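Local coordinates for protein platelet aggregation factor Sm-hPAF (Streptococcus mitis, PDB 4GWI) that binds fucose-bearing Lewis antigens through this F-type lectin domain of lectinolysin, a toxin thought to form pores in cholesterol-containing host membranes, at residues A[46-51]-A[81-86]. The protein carries 2 engineered substitutions. Numbering follows the deposited sequence.
Sequences VTHTNF and ANRLSN. With FUC (alpha-L-fucopyranose), chain B.
His48 and Arg83, carried by two separate loops of the F-type lectin fold, meet chiefly through a sugar: both hydrogen-bond to O4 of the bound fucose. His48 NE2 lies 2.6 Å from FUC O4 in a nearly straight bond (169°) within the imidazole plane. At the far side of that ring, ND1 donates to Thr49 O at 2.7 Å, again in the ring plane, which fixes the ring's rotation; the His48 ring also packs edge-to-face with the engineered His25 and meets the Tyr41 ring nearly at right angles. Arg83, its chain extended from CG to NE, reaches across from the 3-10 segment 81-83 and presents the edge of its guanidinium: NH1 donates to FUC O4 at 2.9 Å, NH2 to FUC O3 at 3.1 Å. Phe51, from the same loop as His48, places CZ over one guanidinium face of Arg83, 3.5 Å from Arg83 NH2, the two planes 76° apart. Phe51 CZ also lies edge-on 3.9 Å from FUC O3. Arg75 NH2 also hydrogen-bonds the fucose. With O4 gripped by His48 and Arg83, and O3 bound by the same guanidinium, the pocket reads the positions of two neighbouring hydroxyls, consistent with selective recognition of fucose.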
ATOM      1  N   VAL A  46      -1.390   2.104 -11.882  1.00 15.60           N
ATOM      2  CA  VAL A  46      -1.575   2.857 -10.620  1.00 15.33           C
ATOM      3  C   VAL A  46      -3.055   2.775 -10.267  1.00 15.20           C
ATOM      4  O   VAL A  46      -3.944   2.888 -11.127  1.00 16.43           O
ATOM      5  CB  VAL A  46      -1.168   4.357 -10.809  1.00 16.99           C
ATOM      6  CG1 VAL A  46      -1.416   5.174  -9.531  1.00 18.48           C
ATOM      7  CG2 VAL A  46       0.335   4.494 -11.307  1.00 17.17           C
ATOM      8  N   THR A  47      -3.310   2.587  -8.956  1.00 14.86           N
ATOM      9  CA  THR A  47      -4.732   2.443  -8.528  1.00 14.09           C
ATOM     10  C   THR A  47      -5.353   3.845  -8.338  1.00 15.74           C
ATOM     11  O   THR A  47      -4.646   4.875  -8.383  1.00 15.60           O
ATOM     12  CB  THR A  47      -4.796   1.790  -7.141  1.00 15.04           C
ATOM     13  OG1 THR A  47      -4.197   2.633  -6.120  1.00 16.37           O
ATOM     14  CG2 THR A  47      -3.993   0.454  -7.035  1.00 15.29           C
ATOM     15  N   HIS A  48      -6.686   3.829  -8.102  1.00 15.91           N
ATOM     16  CA  HIS A  48      -7.361   5.150  -7.804  1.00 17.00           C
ATOM     17  C   HIS A  48      -8.691   4.865  -7.194  1.00 17.40           C
ATOM     18  O   HIS A  48      -9.502   4.102  -7.759  1.00 16.60           O
ATOM     19  CB  HIS A  48      -7.596   5.878  -9.191  1.00 16.26           C
ATOM     20  CG  HIS A  48      -7.718   7.361  -9.097  1.00 19.15           C
ATOM     21  ND1 HIS A  48      -8.611   8.021  -8.266  1.00 18.75           N
ATOM     22  CD2 HIS A  48      -7.048   8.324  -9.845  1.00 20.67           C
ATOM     23  CE1 HIS A  48      -8.464   9.369  -8.484  1.00 18.81           C
ATOM     24  NE2 HIS A  48      -7.508   9.556  -9.430  1.00 20.23           N
ATOM     25  N   THR A  49      -8.920   5.447  -6.002  1.00 16.99           N
ATOM     26  CA  THR A  49     -10.266   5.351  -5.424  1.00 16.47           C
ATOM     27  C   THR A  49     -11.073   6.640  -5.770  1.00 17.75           C
ATOM     28  O   THR A  49     -10.545   7.556  -6.426  1.00 18.27           O
ATOM     29  CB  THR A  49     -10.236   5.267  -3.909  1.00 17.34           C
ATOM     30  OG1 THR A  49      -9.701   6.479  -3.345  1.00 19.01           O
ATOM     31  CG2 THR A  49      -9.254   4.132  -3.367  1.00 17.24           C
ATOM     32  N   ASN A  50     -12.334   6.629  -5.319  1.00 18.83           N
ATOM     33  CA  ASN A  50     -13.046   7.904  -5.425  1.00 18.22           C
ATOM     34  C   ASN A  50     -12.350   8.924  -4.525  1.00 20.75           C
ATOM     35  O   ASN A  50     -11.615   8.627  -3.613  1.00 20.75           O
ATOM     36  CB  ASN A  50     -14.448   7.680  -4.908  1.00 17.22           C
ATOM     37  CG  ASN A  50     -15.285   6.756  -5.791  1.00 19.52           C
ATOM     38  OD1 ASN A  50     -15.044   6.650  -6.989  1.00 22.65           O
ATOM     39  ND2 ASN A  50     -16.384   6.247  -5.223  1.00 21.43           N
ATOM     40  N   PHE A  51     -12.698  10.192  -4.781  1.00 20.08           N
ATOM     41  CA  PHE A  51     -12.411  11.245  -3.792  1.00 21.92           C
ATOM     42  C   PHE A  51     -13.387  11.001  -2.679  1.00 23.50           C
ATOM     43  O   PHE A  51     -14.649  11.021  -2.887  1.00 26.88           O
ATOM     44  CB  PHE A  51     -12.718  12.641  -4.381  1.00 21.10           C
ATOM     45  CG  PHE A  51     -11.702  13.187  -5.298  1.00 24.65           C
ATOM     46  CD1 PHE A  51     -10.850  14.305  -4.918  1.00 26.80           C
ATOM     47  CD2 PHE A  51     -11.574  12.667  -6.576  1.00 27.82           C
ATOM     48  CE1 PHE A  51      -9.907  14.774  -5.810  1.00 28.08           C
ATOM     49  CE2 PHE A  51     -10.584  13.109  -7.431  1.00 31.06           C
ATOM     50  CZ  PHE A  51      -9.749  14.190  -7.071  1.00 31.11           C
ATOM     51  N   ALA A  81       1.079  13.911  -6.401  1.00 29.29           N
ATOM     52  CA  ALA A  81       1.776  12.939  -5.514  1.00 26.88           C
ATOM     53  C   ALA A  81       1.440  13.226  -4.051  1.00 27.25           C
ATOM     54  O   ALA A  81       1.440  12.300  -3.209  1.00 25.62           O
ATOM     55  CB  ALA A  81       3.306  12.961  -5.747  1.00 32.01           C
ATOM     56  N   ASN A  82       1.146  14.479  -3.678  1.00 26.50           N
ATOM     57  CA  ASN A  82       0.806  14.812  -2.307  1.00 28.16           C
ATOM     58  C   ASN A  82      -0.463  14.253  -1.776  1.00 27.31           C
ATOM     59  O   ASN A  82      -0.705  14.383  -0.600  1.00 28.75           O
ATOM     60  CB  ASN A  82       0.876  16.362  -2.073  1.00 34.82           C
ATOM     61  CG  ASN A  82      -0.231  17.144  -2.824  1.00 55.20           C
ATOM     62  OD1 ASN A  82      -0.666  18.195  -2.351  1.00 69.76           O
ATOM     63  ND2 ASN A  82      -0.680  16.646  -3.994  1.00 56.00           N
ATOM     64  N   ARG A  83      -1.282  13.583  -2.610  1.00 22.91           N
ATOM     65  CA  ARG A  83      -2.452  12.925  -2.093  1.00 20.93           C
ATOM     66  C   ARG A  83      -2.058  11.772  -1.156  1.00 22.13           C
ATOM     67  O   ARG A  83      -2.876  11.390  -0.276  1.00 24.73           O
ATOM     68  CB  ARG A  83      -3.316  12.362  -3.242  1.00 21.98           C
ATOM     69  CG  ARG A  83      -4.010  13.461  -4.080  1.00 22.08           C
ATOM     70  CD  ARG A  83      -4.537  12.864  -5.372  1.00 23.12           C
ATOM     71  NE  ARG A  83      -5.226  13.993  -6.077  1.00 26.39           N
ATOM     72  CZ  ARG A  83      -5.807  13.866  -7.289  1.00 26.91           C
ATOM     73  NH1 ARG A  83      -5.837  12.674  -7.979  1.00 23.75           N
ATOM     74  NH2 ARG A  83      -6.415  14.976  -7.803  1.00 28.61           N
ATOM     75  N   LEU A  84      -0.875  11.229  -1.358  1.00 22.49           N
ATOM     76  CA  LEU A  84      -0.397  10.187  -0.438  1.00 22.94           C
ATOM     77  C   LEU A  84       0.362  10.895   0.729  1.00 22.27           C
ATOM     78  O   LEU A  84       1.608  11.040   0.735  1.00 24.05           O
ATOM     79  CB  LEU A  84       0.495   9.140  -1.147  1.00 20.86           C
ATOM     80  CG  LEU A  84       0.960   7.999  -0.220  1.00 20.21           C
ATOM     81  CD1 LEU A  84      -0.267   7.173   0.247  1.00 22.39           C
ATOM     82  CD2 LEU A  84       1.827   7.076  -1.072  1.00 21.30           C
ATOM     83  N   SER A  85      -0.452  11.358   1.645  1.00 23.55           N
ATOM     84  CA  SER A  85       0.042  12.109   2.826  1.00 24.47           C
ATOM     85  C   SER A  85      -0.971  11.868   3.914  1.00 23.34           C
ATOM     86  O   SER A  85      -2.147  11.559   3.678  1.00 25.85           O
ATOM     87  CB  SER A  85       0.254  13.612   2.452  1.00 29.60           C
ATOM     88  OG  SER A  85      -1.011  14.113   2.214  1.00 35.54           O
ATOM     89  N   ASN A  86      -0.504  12.007   5.176  1.00 22.60           N
ATOM     90  CA  ASN A  86      -1.299  11.786   6.359  1.00 22.91           C
ATOM     91  C   ASN A  86      -2.055  10.464   6.298  1.00 22.84           C
ATOM     92  O   ASN A  86      -3.274  10.407   6.183  1.00 23.55           O
ATOM     93  CB  ASN A  86      -2.270  12.959   6.534  1.00 25.93           C
ATOM     94  CG  ASN A  86      -2.972  12.944   7.902  1.00 29.95           C
ATOM     95  OD1 ASN A  86      -2.646  12.222   8.806  1.00 30.58           O
ATOM     96  ND2 ASN A  86      -4.041  13.731   8.001  1.00 33.66           N
TER
HETATM   97  C1  FUC B   3      -5.298  13.688 -13.111  1.00 35.86           C
HETATM   98  C2  FUC B   3      -5.884  14.190 -11.805  1.00 32.30           C
HETATM   99  C3  FUC B   3      -7.309  13.757 -11.649  1.00 28.49           C
HETATM  100  C4  FUC B   3      -7.348  12.245 -11.698  1.00 27.87           C
HETATM  101  C5  FUC B   3      -6.746  11.832 -13.024  1.00 29.73           C
HETATM  102  C6  FUC B   3      -6.759  10.332 -13.209  1.00 27.42           C
HETATM  103  O2  FUC B   3      -5.813  15.607 -11.786  1.00 36.06           O
HETATM  104  O3  FUC B   3      -7.780  14.214 -10.446  1.00 29.16           O
HETATM  105  O4  FUC B   3      -6.621  11.744 -10.608  1.00 24.88           O
HETATM  106  O5  FUC B   3      -5.433  12.293 -13.151  1.00 28.38           O